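Local coordinates for Alpha/beta hydrolase fold-3 domain protein (Sulfolobus islandicus, PDB 5LK6), which probably hydrolyses carboxylic ester bonds as a thermostable esterase or lipase of the alpha/beta hydrolase fold, at residues R95-T98 with N99-C103. Numbering follows the deposited sequence.
Sequences RAIT and NACNC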
# COMPACT_ATOMS: atom_id res chain seq x y z
N ARG A 95 3.11 -7.39 -17.68
CA ARG A 95 4.05 -8.46 -17.32
C ARG A 95 4.37 -8.46 -15.87
O ARG A 95 4.35 -9.49 -15.26
CB ARG A 95 5.37 -8.36 -18.11
CG ARG A 95 5.27 -8.89 -19.53
CD ARG A 95 6.51 -8.47 -20.32
NE ARG A 95 6.46 -9.10 -21.64
CZ ARG A 95 6.77 -10.37 -21.90
NH1 ARG A 95 7.21 -11.21 -20.97
NH2 ARG A 95 6.62 -10.80 -23.14
N ALA A 96 4.65 -7.27 -15.32
CA ALA A 96 5.01 -7.10 -13.92
C ALA A 96 3.86 -7.43 -13.00
O ALA A 96 4.07 -8.02 -11.95
CB ALA A 96 5.51 -5.70 -13.66
N ILE A 97 2.65 -7.06 -13.38
CA ILE A 97 1.49 -7.50 -12.58
C ILE A 97 1.36 -9.03 -12.60
O ILE A 97 1.14 -9.65 -11.56
CB ILE A 97 0.23 -6.81 -13.09
CG1 ILE A 97 0.36 -5.34 -12.72
CG2 ILE A 97 -1.02 -7.45 -12.52
CD1 ILE A 97 -0.66 -4.49 -13.41
N THR A 98 1.53 -9.61 -13.79
CA THR A 98 1.41 -11.05 -14.01
C THR A 98 2.32 -11.81 -13.06
O THR A 98 1.85 -12.65 -12.30
CB THR A 98 1.70 -11.44 -15.48
OG1 THR A 98 0.83 -10.69 -16.32
CG2 THR A 98 1.39 -12.93 -15.74
N ASN A 99 3.59 -11.49 -13.11
CA ASN A 99 4.58 -12.11 -12.25
C ASN A 99 4.34 -11.81 -10.75
O ASN A 99 4.58 -12.67 -9.95
CB ASN A 99 5.99 -11.74 -12.76
CG ASN A 99 7.04 -11.88 -11.69
OD1 ASN A 99 7.17 -11.03 -10.81
ND2 ASN A 99 7.79 -12.93 -11.77
N ALA A 100 3.79 -10.66 -10.40
CA ALA A 100 3.35 -10.37 -9.01
C ALA A 100 2.05 -11.04 -8.54
O ALA A 100 1.91 -11.27 -7.35
CB ALA A 100 3.24 -8.87 -8.76
N CYS A 101 1.10 -11.31 -9.43
CA CYS A 101 -0.18 -11.88 -9.02
C CYS A 101 -0.25 -13.42 -9.20
O CYS A 101 -1.21 -14.06 -8.71
CB CYS A 101 -1.35 -11.20 -9.79
SG CYS A 101 -1.48 -11.66 -11.56
N ASN A 102 0.72 -13.99 -9.90
CA ASN A 102 0.68 -15.42 -10.32
C ASN A 102 -0.72 -15.78 -10.90
O ASN A 102 -1.34 -16.80 -10.59
CB ASN A 102 1.13 -16.35 -9.17
CG ASN A 102 2.65 -16.33 -8.92
OD1 ASN A 102 3.51 -16.08 -9.80
ND2 ASN A 102 2.99 -16.58 -7.69
N CYS A 103 -1.19 -14.89 -11.76
CA CYS A 103 -2.51 -15.01 -12.33
C CYS A 103 -2.43 -14.71 -13.82
O CYS A 103 -1.39 -14.24 -14.34
CB CYS A 103 -3.51 -14.13 -11.55
SG CYS A 103 -3.45 -12.37 -11.92
O HOH W 1 6.25 -8.11 -10.86
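The carbonyl oxygen of T98 receives two weak hydrogen bonds at the C-terminal end of helix 91-101. N102 N lies 3.0 Å from T98 O. C101 N, 3.3 Å from T98 O, also bonds to I97 O, at 2.7 Å. The amide of C101 is therefore shared between two carbonyls as the helix ends. One turn back the bonding is regular. N99 N meets R95 O at 3.0 Å, almost straight at 173°. A100 N meets A96 O at 3.1 Å. With CG anti to the backbone N (chi1 158°), OD1 of N99 reaches a water near A96 O. The water bonds to OD1. Its approach to A96 O is too short to be trusted, so the bridge is doubtful.

The helix is the connection of a beta-alpha-beta unit and leads from strand 72-77 to strand 104-108, its parallel neighbour in the central sheet. N102 leaves the helix with positive phi, and the chain turns toward the second strand. A disulfide spans this turn, with C101 SG 2.1 Å from C103 SG. It ties the last helical residue to the residue just before the strand. C101 SG sits between its backbone N and carbonyl carbon (chi1 72°), which turns it back toward I97 O. Its contact with CG2 of I97, at 4.3 Å, is loose. I97 also packs on L74, Y76 and V105 of the two strands.

T98 divides its branches. OG1 bonds back to C94 O within the helix. The methyl points on toward the turn, and CG2 comes to 3.4 Å from C103 O. Helix 285-302 lies against the turn: L297 touches C101, while F301 and Y302 touch C103. R95 turns away from the turn and forms a salt bridge with D91.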